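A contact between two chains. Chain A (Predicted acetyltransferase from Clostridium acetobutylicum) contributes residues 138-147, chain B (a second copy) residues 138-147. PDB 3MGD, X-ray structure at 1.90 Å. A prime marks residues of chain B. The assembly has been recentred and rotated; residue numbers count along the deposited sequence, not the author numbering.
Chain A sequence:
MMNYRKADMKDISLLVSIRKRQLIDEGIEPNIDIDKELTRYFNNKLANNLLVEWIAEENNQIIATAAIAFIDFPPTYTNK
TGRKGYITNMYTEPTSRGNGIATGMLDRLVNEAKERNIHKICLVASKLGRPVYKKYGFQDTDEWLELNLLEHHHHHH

Chain A, residues 138-147: FQDTDEWLEL
Chain B 138-147: FQDTDEWLEL

How do the two backbones lie against each other? The copies are related by an exact two-fold axis, so every contact off the axis occurs twice, while the Trp144 pair and the Asp142 pair lie on the axis and occur once. In each chain, extended residues 138-140 (phi/psi -66/144, -113/139 and -41/143) lead through Thr141 (-138/80) into a type I turn from Thr141 to Trp144, with Asp142 at -61/-10 and Glu143 at -80/-21; strand 144-147 follows, its phi/psi -80/125 at Trp144, -129/151 at Leu145, -134/141 at Glu146 and -115/128 at Leu147. Residues 138-140 run antiparallel to 145′-147′, with the CA atoms of Phe138 and Leu147′ 4.6 Å apart. Gln139 and Glu146′ form a hydrogen-bonded antiparallel pair: Gln139 N donates to Glu146′ O at 2.9 Å, and Glu146′ N to Gln139 O at 3.1 Å. Asp142 CA and Asp142′ CA lie 6.6 Å apart across the axis.

What does Trp144 do at the centre? Its CA-to-CB bond points toward the partner, and chi1 of -88° (m) with chi2 of 94° brings the two indoles together face to face. Their six-membered rings are nearly parallel, at 5°, with centroids 3.9 Å apart, and Trp144 CG lies 3.6 Å from Trp144′ CG. Stacking covers one face of each ring while leaving the polar edge available: Trp144 NE1 donates to Glu146′ OE2 at 2.8 Å, nearly straight at 165°. Glu146′ reaches this edge with chi1 m, chi2 t and chi3 -27°, so a carboxylate oxygen accepts the indole proton beside the stack.

How is Phe138 covered? With chi1 -76° (m) and chi2 81°, its ring receives Leu147′ over one face. Leu147′ CB sits 3.6 Å from the Phe138 ring centroid, 17° off the normal, a CH-pi contact in which an aliphatic group meets the aromatic electron cloud; the closest atoms are Phe138 CE2 and Leu147′ CB at 3.4 Å. Leu147′ has chi1 t and chi2 p. Leu145′ (m, t) adds another apolar contact, its CB 3.8 Å from Phe138 CB.

What joins the turns near the axis? Water bridges the chains there, accepting from Thr141 N at 2.7 Å and donating to Trp144′ O at 2.9 Å; a second water repeats this for the other half. Thr141 adopts chi1 -50° (m), its CA-to-CB bond pointing toward the partner, and its OG1 packs 3.3 Å from Glu146′ CG. Asp142 OD1 and Asp142′ OD1 come within 4.4 Å, a like-charge approach that offers no attraction.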

# COMPACT_ATOMS: atom_id res chain seq x y z
N PHE A 138 12.04 8.51 8.42
CA PHE A 138 10.86 7.65 8.38
C PHE A 138 10.45 7.30 9.81
O PHE A 138 11.30 7.12 10.69
CB PHE A 138 11.12 6.40 7.54
CG PHE A 138 11.09 6.65 6.06
CD1 PHE A 138 12.20 7.17 5.41
CD2 PHE A 138 9.96 6.33 5.32
CE1 PHE A 138 12.18 7.39 4.05
CE2 PHE A 138 9.94 6.55 3.96
CZ PHE A 138 11.04 7.08 3.32
N GLN A 139 9.14 7.20 10.04
CA GLN A 139 8.61 6.96 11.38
C GLN A 139 7.94 5.60 11.54
O GLN A 139 7.21 5.16 10.65
CB GLN A 139 7.59 8.04 11.71
CG GLN A 139 8.12 9.44 11.55
CD GLN A 139 9.07 9.80 12.67
OE1 GLN A 139 8.73 9.69 13.84
NE2 GLN A 139 10.29 10.23 12.31
N ASP A 140 8.20 4.95 12.68
CA ASP A 140 7.46 3.78 13.15
C ASP A 140 5.96 3.93 12.91
O ASP A 140 5.41 5.02 13.08
CB ASP A 140 7.65 3.59 14.66
CG ASP A 140 9.03 3.07 15.02
OD1 ASP A 140 9.70 2.48 14.15
OD2 ASP A 140 9.42 3.24 16.20
N THR A 141 5.30 2.83 12.55
CA THR A 141 3.86 2.83 12.28
C THR A 141 3.16 1.61 12.88
O THR A 141 2.87 0.64 12.16
CB THR A 141 3.55 2.84 10.76
OG1 THR A 141 4.30 3.87 10.11
CG2 THR A 141 2.06 3.06 10.52
N ASP A 142 2.88 1.65 14.17
CA ASP A 142 2.22 0.54 14.86
C ASP A 142 0.83 0.21 14.30
O ASP A 142 0.24 -0.82 14.65
CB ASP A 142 2.13 0.82 16.36
CG ASP A 142 3.49 0.81 17.05
OD1 ASP A 142 4.46 0.32 16.44
OD2 ASP A 142 3.59 1.29 18.20
N GLU A 143 0.29 1.08 13.44
CA GLU A 143 -1.05 0.89 12.92
C GLU A 143 -1.18 -0.12 11.77
O GLU A 143 -2.26 -0.61 11.53
CB GLU A 143 -1.66 2.23 12.48
CG GLU A 143 -2.06 3.15 13.63
CD GLU A 143 -0.90 3.99 14.12
OE1 GLU A 143 0.08 4.16 13.37
OE2 GLU A 143 -0.99 4.49 15.27
N TRP A 144 -0.09 -0.43 11.06
CA TRP A 144 -0.17 -1.34 9.91
C TRP A 144 -0.19 -2.79 10.35
O TRP A 144 0.73 -3.23 11.03
CB TRP A 144 1.04 -1.18 8.99
CG TRP A 144 0.89 -0.16 7.96
CD1 TRP A 144 1.30 1.13 8.03
CD2 TRP A 144 0.29 -0.32 6.66
NE1 TRP A 144 1.00 1.79 6.87
CE2 TRP A 144 0.37 0.92 6.01
CE3 TRP A 144 -0.31 -1.39 6.00
CZ2 TRP A 144 -0.12 1.12 4.72
CZ3 TRP A 144 -0.79 -1.19 4.72
CH2 TRP A 144 -0.70 0.05 4.10
N LEU A 145 -1.21 -3.53 9.92
CA LEU A 145 -1.34 -4.94 10.29
C LEU A 145 -1.56 -5.77 9.04
O LEU A 145 -2.13 -5.29 8.07
CB LEU A 145 -2.51 -5.14 11.27
CG LEU A 145 -2.52 -4.28 12.53
CD1 LEU A 145 -3.80 -4.51 13.36
CD2 LEU A 145 -1.28 -4.51 13.39
N GLU A 146 -1.13 -7.03 9.07
CA GLU A 146 -1.25 -7.87 7.89
C GLU A 146 -1.80 -9.26 8.20
O GLU A 146 -1.46 -9.87 9.21
CB GLU A 146 0.11 -7.98 7.19
CG GLU A 146 0.82 -6.64 7.04
CD GLU A 146 2.01 -6.71 6.10
OE1 GLU A 146 2.60 -7.80 5.96
OE2 GLU A 146 2.35 -5.66 5.50
N LEU A 147 -2.65 -9.74 7.30
CA LEU A 147 -3.26 -11.06 7.43
C LEU A 147 -2.77 -11.93 6.28
O LEU A 147 -2.84 -11.54 5.11
CB LEU A 147 -4.79 -10.96 7.35
CG LEU A 147 -5.59 -12.26 7.47
CD1 LEU A 147 -5.45 -12.81 8.88
CD2 LEU A 147 -7.07 -12.06 7.11
N PHE B 138 -4.99 -10.60 12.28
CA PHE B 138 -4.03 -9.68 11.70
C PHE B 138 -2.81 -9.56 12.62
O PHE B 138 -2.95 -9.60 13.85
CB PHE B 138 -4.66 -8.31 11.43
CG PHE B 138 -5.55 -8.29 10.22
CD1 PHE B 138 -6.85 -8.76 10.29
CD2 PHE B 138 -5.08 -7.78 9.01
CE1 PHE B 138 -7.67 -8.73 9.18
CE2 PHE B 138 -5.90 -7.75 7.90
CZ PHE B 138 -7.19 -8.23 7.98
N GLN B 139 -1.63 -9.43 12.03
CA GLN B 139 -0.38 -9.40 12.78
C GLN B 139 0.33 -8.05 12.75
O GLN B 139 0.40 -7.42 11.69
CB GLN B 139 0.57 -10.47 12.23
CG GLN B 139 -0.04 -11.85 12.18
CD GLN B 139 -0.14 -12.45 13.55
OE1 GLN B 139 0.85 -12.53 14.27
NE2 GLN B 139 -1.35 -12.88 13.94
N ASP B 140 0.86 -7.64 13.90
CA ASP B 140 1.80 -6.53 14.03
C ASP B 140 2.83 -6.54 12.91
O ASP B 140 3.31 -7.61 12.51
CB ASP B 140 2.57 -6.63 15.35
CG ASP B 140 1.73 -6.27 16.56
OD1 ASP B 140 0.70 -5.57 16.40
OD2 ASP B 140 2.11 -6.67 17.68
N THR B 141 3.20 -5.36 12.43
CA THR B 141 4.19 -5.22 11.35
C THR B 141 5.18 -4.08 11.61
O THR B 141 5.04 -2.99 11.05
CB THR B 141 3.51 -4.93 9.99
OG1 THR B 141 2.46 -5.88 9.75
CG2 THR B 141 4.54 -5.02 8.86
N ASP B 142 6.19 -4.35 12.44
CA ASP B 142 7.19 -3.34 12.77
C ASP B 142 7.98 -2.83 11.56
O ASP B 142 8.71 -1.85 11.66
CB ASP B 142 8.16 -3.87 13.84
CG ASP B 142 7.49 -4.07 15.19
OD1 ASP B 142 6.38 -3.54 15.40
OD2 ASP B 142 8.08 -4.76 16.05
N GLU B 143 7.83 -3.49 10.41
CA GLU B 143 8.59 -3.13 9.23
C GLU B 143 8.06 -1.92 8.44
O GLU B 143 8.81 -1.34 7.69
CB GLU B 143 8.73 -4.33 8.28
CG GLU B 143 9.69 -5.41 8.76
CD GLU B 143 9.02 -6.40 9.69
OE1 GLU B 143 7.76 -6.49 9.67
OE2 GLU B 143 9.74 -7.10 10.44
N TRP B 144 6.79 -1.56 8.60
CA TRP B 144 6.21 -0.45 7.83
C TRP B 144 6.58 0.89 8.42
O TRP B 144 6.29 1.15 9.58
CB TRP B 144 4.69 -0.52 7.82
CG TRP B 144 4.11 -1.33 6.74
CD1 TRP B 144 3.76 -2.64 6.81
CD2 TRP B 144 3.82 -0.90 5.40
NE1 TRP B 144 3.25 -3.05 5.61
CE2 TRP B 144 3.28 -2.01 4.72
CE3 TRP B 144 3.96 0.30 4.71
CZ2 TRP B 144 2.88 -1.94 3.39
CZ3 TRP B 144 3.55 0.37 3.40
CH2 TRP B 144 3.03 -0.75 2.75
N LEU B 145 7.18 1.76 7.60
CA LEU B 145 7.59 3.08 8.07
C LEU B 145 7.06 4.14 7.11
O LEU B 145 6.89 3.87 5.92
CB LEU B 145 9.12 3.18 8.15
CG LEU B 145 9.84 2.10 8.97
CD1 LEU B 145 11.37 2.26 8.88
CD2 LEU B 145 9.39 2.10 10.42
N GLU B 146 6.81 5.34 7.62
CA GLU B 146 6.25 6.39 6.78
C GLU B 146 6.95 7.73 6.93
O GLU B 146 7.33 8.12 8.03
CB GLU B 146 4.75 6.54 7.08
CG GLU B 146 4.02 5.21 7.15
CD GLU B 146 2.51 5.37 7.15
OE1 GLU B 146 2.02 6.43 7.60
OE2 GLU B 146 1.81 4.43 6.70
N LEU B 147 7.12 8.42 5.81
CA LEU B 147 7.76 9.73 5.77
C LEU B 147 6.73 10.75 5.34
O LEU B 147 6.05 10.58 4.32
CB LEU B 147 8.92 9.73 4.78
CG LEU B 147 9.71 11.04 4.62
CD1 LEU B 147 10.48 11.32 5.89
CD2 LEU B 147 10.66 11.00 3.41
O HOH W 1 6.34 0.34 12.41
O HOH W 2 2.45 -2.95 13.40